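Succinoglycan biosynthesis protein (Bacillus cereus ATCC 14579, PDB 2QGM) is of unestablished function but probably acts as a hydrolase of the erythromycin esterase type, on a substrate not yet identified. Local coordinates at residues H84-F90 and L139-I145; A110-D114 and W304-H309; I279-E283 and L319-A324; I310-I315 and L427-D431. All blocks are in the same frame, centred on the assembly; numbering follows the deposited sequence.

Overall arrangement
The four contacts illustrate how a largely parallel, mixed β-sheet gathers loops around its strand ends. Contact 2, whose centre lies about 2 Å from that of the chain, is the hub, where two parallel strands part; the centres of contacts 1, 3 and 4 lie about 13, 12 and 14 Å from its own. Y140 OH of contact 1 meets W304 NE1 at 3.1 Å, and E283 OE1 of contact 3 meets H309 ND1 at 2.7 Å, both probable hydrogen bonds. Contact 4 sits at the entry to strand 432-439; its F430 packs on N307, while I314 joins it to P321 of contact 3. No ligand marks an active site, but the gathering of H84, E112, H306 and H309 is consistent with a polar pocket.

Contact 1: H84-F90 and L139-I145; sequences HGSSEIF and LYPTDEI
This is a buried meeting of two loop-to-helix junctions, where the starts of helices 87-104 and 143-157 face each other beside the central sheet. Each segment leaves an irregular run and enters its helix, after S86 and T142 respectively; the T142 side chain (p rotamer) caps the second helix, OG1 accepting from I145 N at 3.1 Å. The closest backbone approach is F90 to E144, with CA atoms 6.0 Å apart. F90 (m) is inserted between the segments: its CB lies 3.7 Å from E144 CB, and I145 CD1 sits 3.9 Å from the centroid of its ring, directly over the face, a CH-pi contact. H84, F90 and Y140 form an aromatic cluster in which Y140 turns its edge to the H84 ring face, offset, with centroids 5.9 Å apart and planes at 83°. The Y140 hydroxyl is held by E81. A water donates to H84 O at 2.8 Å and L139 O at 2.6 Å, stitching the loops together. At the helix starts, S87 (t) donates from OG to E144 OE2 at 2.6 Å. That buried oxygen also bonds to H443 ND1, so a single carboxylate links the two helix starts with the C-terminal tail.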
loop_
_atom_site.group_PDB
_atom_site.type_symbol
_atom_site.label_atom_id
_atom_site.label_comp_id
_atom_site.label_asym_id
_atom_site.label_seq_id
_atom_site.Cartn_x
_atom_site.Cartn_y
_atom_site.Cartn_z
ATOM N N HIS A 84 -6.717 8.774 2.599
ATOM C CA HIS A 84 -5.920 8.232 3.697
ATOM C C HIS A 84 -6.638 8.535 5.012
ATOM O O HIS A 84 -6.023 8.549 6.071
ATOM C CB HIS A 84 -4.528 8.874 3.716
ATOM C CG HIS A 84 -3.546 8.220 2.792
ATOM N ND1 HIS A 84 -2.555 8.917 2.134
ATOM C CD2 HIS A 84 -3.369 6.918 2.460
ATOM C CE1 HIS A 84 -1.813 8.075 1.437
ATOM N NE2 HIS A 84 -2.286 6.855 1.619
ATOM N N GLY A 85 -7.947 8.775 4.948
ATOM C CA GLY A 85 -8.675 9.080 6.167
ATOM C C GLY A 85 -10.160 8.762 6.202
ATOM O O GLY A 85 -10.923 9.463 6.869
ATOM N N SER A 86 -10.573 7.715 5.495
ATOM C CA SER A 86 -11.975 7.303 5.470
ATOM C C SER A 86 -12.160 6.067 6.347
ATOM O O SER A 86 -11.630 5.003 6.049
ATOM C CB SER A 86 -12.408 6.990 4.035
ATOM O OG SER A 86 -12.335 8.155 3.227
ATOM N N SER A 87 -12.924 6.204 7.427
ATOM C CA SER A 87 -13.138 5.085 8.346
ATOM C C SER A 87 -13.592 3.792 7.681
ATOM O O SER A 87 -12.941 2.752 7.822
ATOM C CB SER A 87 -14.146 5.459 9.439
ATOM O OG SER A 87 -14.364 4.370 10.318
ATOM N N GLU A 88 -14.711 3.850 6.966
ATOM C CA GLU A 88 -15.259 2.667 6.306
ATOM C C GLU A 88 -14.339 2.046 5.273
ATOM O O GLU A 88 -14.420 0.845 5.025
ATOM C CB GLU A 88 -16.603 2.998 5.655
ATOM C CG GLU A 88 -17.644 3.538 6.620
ATOM C CD GLU A 88 -17.510 5.031 6.862
ATOM O OE1 GLU A 88 -16.519 5.633 6.391
ATOM O OE2 GLU A 88 -18.403 5.606 7.524
ATOM N N ILE A 89 -13.483 2.853 4.650
ATOM C CA ILE A 89 -12.555 2.286 3.679
ATOM C C ILE A 89 -11.505 1.441 4.416
ATOM O O ILE A 89 -11.240 0.312 4.021
ATOM C CB ILE A 89 -11.889 3.381 2.827
ATOM C CG1 ILE A 89 -12.960 4.053 1.963
ATOM C CG2 ILE A 89 -10.798 2.777 1.942
ATOM C CD1 ILE A 89 -12.437 5.080 0.976
ATOM N N PHE A 90 -10.925 1.975 5.491
ATOM C CA PHE A 90 -9.942 1.209 6.253
ATOM C C PHE A 90 -10.564 -0.083 6.803
ATOM O O PHE A 90 -9.964 -1.158 6.718
ATOM C CB PHE A 90 -9.378 2.011 7.437
ATOM C CG PHE A 90 -8.458 3.138 7.041
ATOM C CD1 PHE A 90 -7.628 3.026 5.930
ATOM C CD2 PHE A 90 -8.388 4.297 7.811
ATOM C CE1 PHE A 90 -6.743 4.047 5.593
ATOM C CE2 PHE A 90 -7.507 5.325 7.483
ATOM C CZ PHE A 90 -6.682 5.199 6.370
ATOM N N LEU A 139 -1.849 9.497 10.659
ATOM C CA LEU A 139 -3.006 9.264 9.814
ATOM C C LEU A 139 -3.257 7.769 9.856
ATOM O O LEU A 139 -4.397 7.338 9.793
ATOM C CB LEU A 139 -2.820 9.747 8.360
ATOM C CG LEU A 139 -2.758 11.255 8.050
ATOM C CD1 LEU A 139 -3.333 11.491 6.659
ATOM C CD2 LEU A 139 -3.562 12.068 9.060
ATOM N N TYR A 140 -2.198 6.972 9.997
ATOM C CA TYR A 140 -2.384 5.525 10.065
ATOM C C TYR A 140 -2.633 4.914 11.450
ATOM O O TYR A 140 -3.190 3.820 11.538
ATOM C CB TYR A 140 -1.229 4.800 9.375
ATOM C CG TYR A 140 -1.545 4.420 7.941
ATOM C CD1 TYR A 140 -2.471 5.146 7.189
ATOM C CD2 TYR A 140 -0.923 3.333 7.337
ATOM C CE1 TYR A 140 -2.768 4.798 5.875
ATOM C CE2 TYR A 140 -1.209 2.977 6.017
ATOM C CZ TYR A 140 -2.137 3.714 5.294
ATOM O OH TYR A 140 -2.427 3.377 3.994
ATOM N N PRO A 141 -2.235 5.595 12.546
ATOM C CA PRO A 141 -2.486 4.998 13.867
ATOM C C PRO A 141 -3.955 5.201 14.257
ATOM O O PRO A 141 -4.256 5.873 15.246
ATOM C CB PRO A 141 -1.546 5.775 14.798
ATOM C CG PRO A 141 -0.629 6.522 13.898
ATOM C CD PRO A 141 -1.462 6.838 12.691
ATOM N N THR A 142 -4.861 4.629 13.470
ATOM C CA THR A 142 -6.294 4.762 13.710
ATOM C C THR A 142 -6.860 3.520 14.373
ATOM O O THR A 142 -6.242 2.461 14.347
ATOM C CB THR A 142 -7.060 4.982 12.392
ATOM O OG1 THR A 142 -6.973 3.796 11.590
ATOM C CG2 THR A 142 -6.468 6.155 11.620
ATOM N N ASP A 143 -8.042 3.649 14.968
ATOM C CA ASP A 143 -8.678 2.505 15.612
ATOM C C ASP A 143 -8.948 1.429 14.569
ATOM O O ASP A 143 -8.783 0.239 14.842
ATOM C CB ASP A 143 -10.002 2.900 16.268
ATOM C CG ASP A 143 -9.820 3.848 17.437
ATOM O OD1 ASP A 143 -8.781 3.760 18.130
ATOM O OD2 ASP A 143 -10.732 4.666 17.678
ATOM N N GLU A 144 -9.353 1.861 13.375
ATOM C CA GLU A 144 -9.672 0.949 12.280
ATOM C C GLU A 144 -8.490 0.067 11.881
ATOM O O GLU A 144 -8.627 -1.153 11.787
ATOM C CB GLU A 144 -10.165 1.738 11.054
ATOM C CG GLU A 144 -11.474 2.520 11.269
ATOM C CD GLU A 144 -11.266 3.945 11.779
ATOM O OE1 GLU A 144 -10.124 4.303 12.124
ATOM O OE2 GLU A 144 -12.250 4.713 11.835
ATOM N N ILE A 145 -7.333 0.682 11.649
ATOM C CA ILE A 145 -6.154 -0.071 11.245
ATOM C C ILE A 145 -5.557 -0.881 12.390
ATOM O O ILE A 145 -5.169 -2.030 12.206
ATOM C CB ILE A 145 -5.071 0.871 10.630
ATOM C CG1 ILE A 145 -5.627 1.516 9.364
ATOM C CG2 ILE A 145 -3.797 0.090 10.303
ATOM C CD1 ILE A 145 -4.713 2.521 8.685
HETATM O O HOH W 1 -6.548 8.395 8.817
#

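Contact 2: A110-D114 and W304-H309; sequences AMEED and WAHNIH
Two neighbouring parallel strands pair here and then part. M111 pairs with W304, CA atoms 4.8 Å apart, and W304 holds both backbone bonds: its N donates to A110 O at 2.9 Å, and its O accepts from E112 N at 3.0 Å. Beyond this bridge one chain turns a corner at E112 and E113, E112 being the centre of an inverse gamma turn, while the other extends through A305 to H306 and enters helix 307-310. H306 is the N-cap, its ND1 accepting from I308 N at 3.0 Å, and its NE2 bonds to I410 O. The side chains of M111 and W304 project from the same sheet face. M111, a selenomethionine with chi1 and chi2 both t, lays CE 3.8 Å from the centroid of the five-membered ring of W304, over the face, as a CH-pi contact; its SE, 5.1 Å from that centroid and oblique, makes a Met-aromatic contact. E112 is likewise extended (t, t): OE1 accepts from H306 N at 3.0 Å, and OE2 lies 3.2 Å from H309 CD2. Its side chain thus bridges the gap beyond the last backbone bond. The charged and imidazole groups collected here are consistent with a polar site in this protein. Around the pair, strand 166-171 flanks 108-111, helices 87-104 and 143-157 pack against W304, and Y140 bonds to its indole nitrogen; H309 is held by E283 of helix 276-297.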
loop_
_atom_site.group_PDB
_atom_site.type_symbol
_atom_site.label_atom_id
_atom_site.label_comp_id
_atom_site.label_asym_id
_atom_site.label_seq_id
_atom_site.Cartn_x
_atom_site.Cartn_y
_atom_site.Cartn_z
ATOM N N ALA A 110 2.074 -6.604 2.745
ATOM C CA ALA A 110 3.038 -5.541 2.432
ATOM C C ALA A 110 2.317 -4.201 2.449
ATOM O O ALA A 110 1.471 -3.928 1.591
ATOM C CB ALA A 110 3.671 -5.796 1.057
HETATM N N MSE A 111 2.659 -3.363 3.423
HETATM C CA MSE A 111 1.989 -2.070 3.590
HETATM C C MSE A 111 2.857 -0.875 3.227
HETATM O O MSE A 111 4.077 -0.932 3.328
HETATM C CB MSE A 111 1.520 -1.931 5.048
HETATM C CG MSE A 111 0.690 -0.685 5.340
HETATM SE SE MSE A 111 0.231 -0.502 7.212
HETATM C CE MSE A 111 -1.674 -0.535 7.072
ATOM N N GLU A 112 2.201 0.206 2.814
ATOM C CA GLU A 112 2.868 1.451 2.466
ATOM C C GLU A 112 3.175 2.095 3.815
ATOM O O GLU A 112 2.459 2.982 4.290
ATOM C CB GLU A 112 1.929 2.343 1.638
ATOM C CG GLU A 112 2.567 3.639 1.124
ATOM C CD GLU A 112 1.572 4.584 0.458
ATOM O OE1 GLU A 112 0.427 4.172 0.167
ATOM O OE2 GLU A 112 1.954 5.750 0.217
ATOM N N GLU A 113 4.237 1.600 4.439
ATOM C CA GLU A 113 4.710 2.063 5.744
ATOM C C GLU A 113 6.212 1.797 5.686
ATOM O O GLU A 113 6.656 0.882 4.993
ATOM C CB GLU A 113 4.045 1.243 6.859
ATOM C CG GLU A 113 4.527 1.546 8.285
ATOM C CD GLU A 113 4.389 3.008 8.657
ATOM O OE1 GLU A 113 5.397 3.751 8.595
ATOM O OE2 GLU A 113 3.269 3.419 9.016
ATOM N N ASP A 114 6.994 2.601 6.394
ATOM C CA ASP A 114 8.442 2.447 6.349
ATOM C C ASP A 114 8.971 1.088 6.795
ATOM O O ASP A 114 8.458 0.466 7.729
ATOM C CB ASP A 114 9.129 3.564 7.138
ATOM C CG ASP A 114 8.812 4.953 6.584
ATOM O OD1 ASP A 114 8.508 5.064 5.374
ATOM O OD2 ASP A 114 8.880 5.936 7.356
ATOM N N TRP A 304 -1.072 -3.207 0.411
ATOM C CA TRP A 304 -1.972 -2.200 0.967
ATOM C C TRP A 304 -1.327 -0.837 0.767
ATOM O O TRP A 304 -0.249 -0.568 1.301
ATOM C CB TRP A 304 -2.178 -2.467 2.461
ATOM C CG TRP A 304 -2.991 -1.430 3.195
ATOM C CD1 TRP A 304 -2.724 -0.096 3.301
ATOM C CD2 TRP A 304 -4.157 -1.670 3.995
ATOM N NE1 TRP A 304 -3.650 0.508 4.126
ATOM C CE2 TRP A 304 -4.539 -0.438 4.562
ATOM C CE3 TRP A 304 -4.915 -2.812 4.288
ATOM C CZ2 TRP A 304 -5.647 -0.311 5.411
ATOM C CZ3 TRP A 304 -6.016 -2.688 5.131
ATOM C CH2 TRP A 304 -6.370 -1.446 5.682
ATOM N N ALA A 305 -1.980 0.029 0.004
ATOM C CA ALA A 305 -1.423 1.355 -0.251
ATOM C C ALA A 305 -2.512 2.242 -0.813
ATOM O O ALA A 305 -3.642 1.802 -0.989
ATOM C CB ALA A 305 -0.269 1.243 -1.249
ATOM N N HIS A 306 -2.175 3.494 -1.077
ATOM C CA HIS A 306 -3.142 4.411 -1.647
ATOM C C HIS A 306 -3.455 3.961 -3.075
ATOM O O HIS A 306 -2.652 3.270 -3.696
ATOM C CB HIS A 306 -2.566 5.825 -1.689
ATOM C CG HIS A 306 -3.587 6.880 -1.980
ATOM N ND1 HIS A 306 -4.138 7.067 -3.231
ATOM C CD2 HIS A 306 -4.186 7.784 -1.169
ATOM C CE1 HIS A 306 -5.031 8.038 -3.176
ATOM N NE2 HIS A 306 -5.080 8.490 -1.934
ATOM N N ASN A 307 -4.620 4.347 -3.588
ATOM C CA ASN A 307 -5.000 4.021 -4.966
ATOM C C ASN A 307 -3.856 4.379 -5.904
ATOM O O ASN A 307 -3.527 3.638 -6.824
ATOM C CB ASN A 307 -6.213 4.840 -5.415
ATOM C CG ASN A 307 -7.535 4.237 -4.987
ATOM O OD1 ASN A 307 -7.607 3.091 -4.539
ATOM N ND2 ASN A 307 -8.607 5.009 -5.155
ATOM N N ILE A 308 -3.268 5.547 -5.679
ATOM C CA ILE A 308 -2.177 6.028 -6.517
ATOM C C ILE A 308 -1.043 5.023 -6.727
ATOM O O ILE A 308 -0.563 4.846 -7.849
ATOM C CB ILE A 308 -1.582 7.320 -5.925
ATOM C CG1 ILE A 308 -2.614 8.445 -5.993
ATOM C CG2 ILE A 308 -0.282 7.676 -6.646
ATOM C CD1 ILE A 308 -3.001 8.858 -7.397
ATOM N N HIS A 309 -0.619 4.367 -5.651
ATOM C CA HIS A 309 0.485 3.420 -5.728
ATOM C C HIS A 309 0.161 2.028 -6.259
ATOM O O HIS A 309 1.026 1.379 -6.841
ATOM C CB HIS A 309 1.159 3.305 -4.353
ATOM C CG HIS A 309 1.744 4.592 -3.866
ATOM N ND1 HIS A 309 2.879 5.147 -4.411
ATOM C CD2 HIS A 309 1.321 5.456 -2.910
ATOM C CE1 HIS A 309 3.134 6.299 -3.813
ATOM N NE2 HIS A 309 2.201 6.507 -2.899
#

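Contact 3: I279-E283 and L319-A324; sequences IKLHE and LYPYVA
Most striking is a buried carboxylate, E283, which projects from the middle of a helix to meet the first turn of another. Its OE1 accepts from A324 N at 2.8 Å, just where helix 324-332 begins after the N-cap residue V323, and its OE2 accepts from H282 ND1 at 2.7 Å. To reach this position E283 takes the m, m rotamer, with its CA 4.3 Å from that of A324. Segment 279-283 is regular helix; 319-324 is largely an irregular strap crossing its flank, with a second close backbone approach of 5.3 Å between the CA atoms of K280 and Y322. One helical turn before E283, I279 (m, m) fits its CG2 against the strap, 3.9 Å from Y320 CD1, 4.0 Å from P321 CD and 3.9 Å from Y322 O. At the outer margin K280, extended through chi3 and then turned at chi4 (p), passes over the Y322 ring: CG stands 4.1 Å from the ring centroid, over the face, as a CH-pi contact, and NZ approaches Y322 CE2 to 3.2 Å. The inner end is tied further, E283 OE1 also bonding to H309 and H282 NE2 to D171, while Y320 meets H309 edge-to-face. The H282-E283 pair is a His-carboxylate hydrogen bond, here part of a polar network that joins helix 276-297 to the strand-end loops of the α/β fold.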
loop_
_atom_site.group_PDB
_atom_site.type_symbol
_atom_site.label_atom_id
_atom_site.label_comp_id
_atom_site.label_asym_id
_atom_site.label_seq_id
_atom_site.Cartn_x
_atom_site.Cartn_y
_atom_site.Cartn_z
ATOM N N ILE A 279 11.171 9.911 -7.608
ATOM C CA ILE A 279 9.845 9.304 -7.545
ATOM C C ILE A 279 9.868 7.955 -8.241
ATOM O O ILE A 279 9.291 6.987 -7.754
ATOM C CB ILE A 279 8.789 10.179 -8.244
ATOM C CG1 ILE A 279 8.711 11.545 -7.562
ATOM C CG2 ILE A 279 7.431 9.484 -8.220
ATOM C CD1 ILE A 279 8.208 11.494 -6.128
ATOM N N LYS A 280 10.531 7.887 -9.388
ATOM C CA LYS A 280 10.597 6.628 -10.117
ATOM C C LYS A 280 11.314 5.558 -9.290
ATOM O O LYS A 280 10.861 4.425 -9.218
ATOM C CB LYS A 280 11.312 6.818 -11.453
ATOM C CG LYS A 280 11.337 5.560 -12.305
ATOM C CD LYS A 280 12.217 5.750 -13.528
ATOM C CE LYS A 280 12.061 4.589 -14.491
ATOM N NZ LYS A 280 10.680 4.534 -15.048
ATOM N N LEU A 281 12.432 5.919 -8.669
ATOM C CA LEU A 281 13.161 4.955 -7.851
ATOM C C LEU A 281 12.316 4.541 -6.652
ATOM O O LEU A 281 12.250 3.363 -6.300
ATOM C CB LEU A 281 14.499 5.538 -7.385
ATOM C CG LEU A 281 15.599 5.643 -8.451
ATOM C CD1 LEU A 281 16.730 6.506 -7.925
ATOM C CD2 LEU A 281 16.116 4.256 -8.838
ATOM N N HIS A 282 11.659 5.507 -6.022
ATOM C CA HIS A 282 10.817 5.199 -4.877
ATOM C C HIS A 282 9.754 4.153 -5.223
ATOM O O HIS A 282 9.567 3.181 -4.480
ATOM C CB HIS A 282 10.139 6.469 -4.359
ATOM C CG HIS A 282 9.176 6.220 -3.238
ATOM N ND1 HIS A 282 7.828 6.032 -3.447
ATOM C CD2 HIS A 282 9.375 6.108 -1.904
ATOM C CE1 HIS A 282 7.234 5.817 -2.284
ATOM N NE2 HIS A 282 8.149 5.858 -1.335
ATOM N N GLU A 283 9.061 4.349 -6.345
ATOM C CA GLU A 283 8.008 3.410 -6.757
ATOM C C GLU A 283 8.608 2.058 -7.142
ATOM O O GLU A 283 8.029 1.001 -6.872
ATOM C CB GLU A 283 7.198 3.998 -7.919
ATOM C CG GLU A 283 6.477 5.306 -7.583
ATOM C CD GLU A 283 5.582 5.202 -6.349
ATOM O OE1 GLU A 283 4.593 4.435 -6.370
ATOM O OE2 GLU A 283 5.870 5.897 -5.356
ATOM N N LEU A 319 2.547 14.689 -9.618
ATOM C CA LEU A 319 3.113 14.237 -8.346
ATOM C C LEU A 319 3.670 12.827 -8.441
ATOM O O LEU A 319 4.680 12.504 -7.819
ATOM C CB LEU A 319 2.064 14.283 -7.237
ATOM C CG LEU A 319 1.657 15.667 -6.727
ATOM C CD1 LEU A 319 0.741 15.513 -5.521
ATOM C CD2 LEU A 319 2.900 16.450 -6.341
ATOM N N TYR A 320 3.006 11.983 -9.220
ATOM C CA TYR A 320 3.458 10.609 -9.381
ATOM C C TYR A 320 3.460 10.170 -10.837
ATOM O O TYR A 320 2.547 9.477 -11.284
ATOM C CB TYR A 320 2.569 9.679 -8.558
ATOM C CG TYR A 320 2.799 9.821 -7.080
ATOM C CD1 TYR A 320 3.923 9.266 -6.483
ATOM C CD2 TYR A 320 1.913 10.537 -6.281
ATOM C CE1 TYR A 320 4.168 9.420 -5.127
ATOM C CE2 TYR A 320 2.147 10.701 -4.916
ATOM C CZ TYR A 320 3.277 10.138 -4.349
ATOM O OH TYR A 320 3.533 10.303 -3.006
ATOM N N PRO A 321 4.491 10.577 -11.601
ATOM C CA PRO A 321 4.623 10.224 -13.019
ATOM C C PRO A 321 4.939 8.739 -13.183
ATOM O O PRO A 321 4.828 8.178 -14.272
ATOM C CB PRO A 321 5.759 11.126 -13.492
ATOM C CG PRO A 321 6.615 11.233 -12.272
ATOM C CD PRO A 321 5.588 11.469 -11.186
ATOM N N TYR A 322 5.353 8.112 -12.087
ATOM C CA TYR A 322 5.638 6.680 -12.067
ATOM C C TYR A 322 5.031 6.158 -10.777
ATOM O O TYR A 322 5.013 6.866 -9.771
ATOM C CB TYR A 322 7.147 6.391 -12.069
ATOM C CG TYR A 322 7.861 6.953 -13.274
ATOM C CD1 TYR A 322 8.424 8.224 -13.241
ATOM C CD2 TYR A 322 7.914 6.239 -14.473
ATOM C CE1 TYR A 322 9.020 8.778 -14.374
ATOM C CE2 TYR A 322 8.508 6.785 -15.616
ATOM C CZ TYR A 322 9.055 8.056 -15.557
ATOM O OH TYR A 322 9.607 8.623 -16.685
ATOM N N VAL A 323 4.502 4.940 -10.808
ATOM C CA VAL A 323 3.926 4.351 -9.607
ATOM C C VAL A 323 4.256 2.866 -9.529
ATOM O O VAL A 323 4.425 2.200 -10.552
ATOM C CB VAL A 323 2.385 4.540 -9.536
ATOM C CG1 VAL A 323 2.039 6.018 -9.491
ATOM C CG2 VAL A 323 1.720 3.863 -10.719
ATOM N N ALA A 324 4.356 2.366 -8.300
ATOM C CA ALA A 324 4.674 0.968 -8.041
ATOM C C ALA A 324 3.778 0.023 -8.834
ATOM O O ALA A 324 4.249 -0.945 -9.431
ATOM C CB ALA A 324 4.542 0.681 -6.544
#

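Contact 4: I310-I315 and L427-D431; sequences IAKGII and LEQFD
Three side chains give this contact its shape: K312 and Q429 are the larger bumps and the ring of F430 a third. F430 fits a hollow lined by three residues of the facing segment: I310 CD1 comes within 3.8 Å of F430 CE1, A311 CB within 3.9 Å of the same atom, and I315 CD1 within 4.2 Å of F430 CZ. Segment 310-315 leaves helix 307-310 at A311 and bends round the end of helix 426-429, which F430 leaves in an extended conformation. The nearest CA atoms, K312 and Q429, are 4.8 Å apart, and K312 N donates to Q429 O at 3.0 Å. The Q429 side chain fills a second hollow, bounded by A311, G313, I314 and I315, with I315 CG1 3.7 Å from Q429 CD and the G313 backbone next to it. K312, in an m, t, m, t conformation, runs past the helix end, CB 3.4 Å from E428 O and CE 3.7 Å from F430 N. At its tip NZ donates to L427 O at 2.7 Å and to D431 OD1 at 2.8 Å, the latter a salt bridge. A water donates to E428 OE2 at 2.7 Å and accepts a weak bond from I314 N at 3.3 Å. The salt bridge balances the lysine's charge as NZ also satisfies a helix-end carbonyl, and D431 OD2, bonded to T338 N, ties the carboxylate to strand 336-344.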
loop_
_atom_site.group_PDB
_atom_site.type_symbol
_atom_site.label_atom_id
_atom_site.label_comp_id
_atom_site.label_asym_id
_atom_site.label_seq_id
_atom_site.Cartn_x
_atom_site.Cartn_y
_atom_site.Cartn_z
ATOM N N ILE A 310 -1.071 1.560 -6.069
ATOM C CA ILE A 310 -1.422 0.232 -6.556
ATOM C C ILE A 310 -1.950 0.214 -7.992
ATOM O O ILE A 310 -1.976 -0.839 -8.634
ATOM C CB ILE A 310 -2.452 -0.469 -5.616
ATOM C CG1 ILE A 310 -3.772 0.293 -5.588
ATOM C CG2 ILE A 310 -1.868 -0.589 -4.214
ATOM C CD1 ILE A 310 -4.799 -0.217 -6.588
ATOM N N ALA A 311 -2.345 1.380 -8.502
ATOM C CA ALA A 311 -2.895 1.509 -9.857
ATOM C C ALA A 311 -1.990 1.020 -10.983
ATOM O O ALA A 311 -0.767 1.099 -10.901
ATOM C CB ALA A 311 -3.280 2.965 -10.119
ATOM N N LYS A 312 -2.617 0.530 -12.044
ATOM C CA LYS A 312 -1.892 0.035 -13.198
ATOM C C LYS A 312 -1.275 1.183 -13.991
ATOM O O LYS A 312 -0.273 0.998 -14.692
ATOM C CB LYS A 312 -2.834 -0.760 -14.103
ATOM C CG LYS A 312 -3.420 -1.984 -13.431
ATOM C CD LYS A 312 -4.364 -2.737 -14.350
ATOM C CE LYS A 312 -5.688 -2.006 -14.531
ATOM N NZ LYS A 312 -6.633 -2.789 -15.388
ATOM N N GLY A 313 -1.873 2.365 -13.879
ATOM C CA GLY A 313 -1.374 3.516 -14.611
ATOM C C GLY A 313 -1.155 4.774 -13.797
ATOM O O GLY A 313 -0.988 4.723 -12.579
ATOM N N ILE A 314 -1.165 5.915 -14.481
ATOM C CA ILE A 314 -0.946 7.209 -13.842
ATOM C C ILE A 314 -2.212 8.033 -13.650
ATOM O O ILE A 314 -2.915 8.348 -14.609
ATOM C CB ILE A 314 0.035 8.064 -14.657
ATOM C CG1 ILE A 314 -0.158 7.774 -16.150
ATOM C CG2 ILE A 314 1.463 7.799 -14.198
ATOM C CD1 ILE A 314 0.450 8.813 -17.086
ATOM N N ILE A 315 -2.477 8.403 -12.405
ATOM C CA ILE A 315 -3.637 9.213 -12.085
ATOM C C ILE A 315 -3.209 10.670 -11.930
ATOM O O ILE A 315 -3.764 11.559 -12.574
ATOM C CB ILE A 315 -4.300 8.729 -10.785
ATOM C CG1 ILE A 315 -4.772 7.289 -10.954
ATOM C CG2 ILE A 315 -5.472 9.624 -10.430
ATOM C CD1 ILE A 315 -5.445 6.727 -9.723
ATOM N N LEU A 427 -10.883 1.583 -15.814
ATOM C CA LEU A 427 -10.306 0.273 -16.126
ATOM C C LEU A 427 -8.790 0.384 -16.316
ATOM O O LEU A 427 -8.039 -0.541 -16.006
ATOM C CB LEU A 427 -10.930 -0.300 -17.400
ATOM C CG LEU A 427 -10.259 -1.577 -17.911
ATOM C CD1 LEU A 427 -10.439 -2.711 -16.893
ATOM C CD2 LEU A 427 -10.847 -1.961 -19.257
ATOM N N GLU A 428 -8.358 1.525 -16.841
ATOM C CA GLU A 428 -6.947 1.797 -17.080
ATOM C C GLU A 428 -6.164 1.687 -15.777
ATOM O O GLU A 428 -5.014 1.240 -15.761
ATOM C CB GLU A 428 -6.807 3.215 -17.651
ATOM C CG GLU A 428 -5.402 3.633 -18.043
ATOM C CD GLU A 428 -5.344 5.085 -18.496
ATOM O OE1 GLU A 428 -6.231 5.503 -19.269
ATOM O OE2 GLU A 428 -4.408 5.808 -18.089
ATOM N N GLN A 429 -6.806 2.093 -14.687
ATOM C CA GLN A 429 -6.182 2.090 -13.372
ATOM C C GLN A 429 -6.474 0.865 -12.518
ATOM O O GLN A 429 -5.576 0.341 -11.860
ATOM C CB GLN A 429 -6.625 3.337 -12.595
ATOM C CG GLN A 429 -6.486 4.624 -13.388
ATOM C CD GLN A 429 -5.056 4.920 -13.739
ATOM O OE1 GLN A 429 -4.773 5.813 -14.552
ATOM N NE2 GLN A 429 -4.136 4.187 -13.128
ATOM N N PHE A 430 -7.723 0.401 -12.535
ATOM C CA PHE A 430 -8.114 -0.723 -11.691
ATOM C C PHE A 430 -8.853 -1.864 -12.387
ATOM O O PHE A 430 -9.757 -1.636 -13.196
ATOM C CB PHE A 430 -9.002 -0.211 -10.548
ATOM C CG PHE A 430 -8.498 1.055 -9.885
ATOM C CD1 PHE A 430 -7.254 1.093 -9.258
ATOM C CD2 PHE A 430 -9.298 2.200 -9.852
ATOM C CE1 PHE A 430 -6.815 2.248 -8.604
ATOM C CE2 PHE A 430 -8.869 3.360 -9.202
ATOM C CZ PHE A 430 -7.622 3.386 -8.573
ATOM N N ASP A 431 -8.486 -3.099 -12.053
ATOM C CA ASP A 431 -9.154 -4.265 -12.627
ATOM C C ASP A 431 -10.520 -4.366 -11.950
ATOM O O ASP A 431 -11.538 -4.642 -12.592
ATOM C CB ASP A 431 -8.365 -5.550 -12.326
ATOM C CG ASP A 431 -7.006 -5.586 -13.003
ATOM O OD1 ASP A 431 -6.939 -5.330 -14.221
ATOM O OD2 ASP A 431 -6.002 -5.888 -12.319
HETATM O O HOH W 2 -1.946 4.830 -17.517
#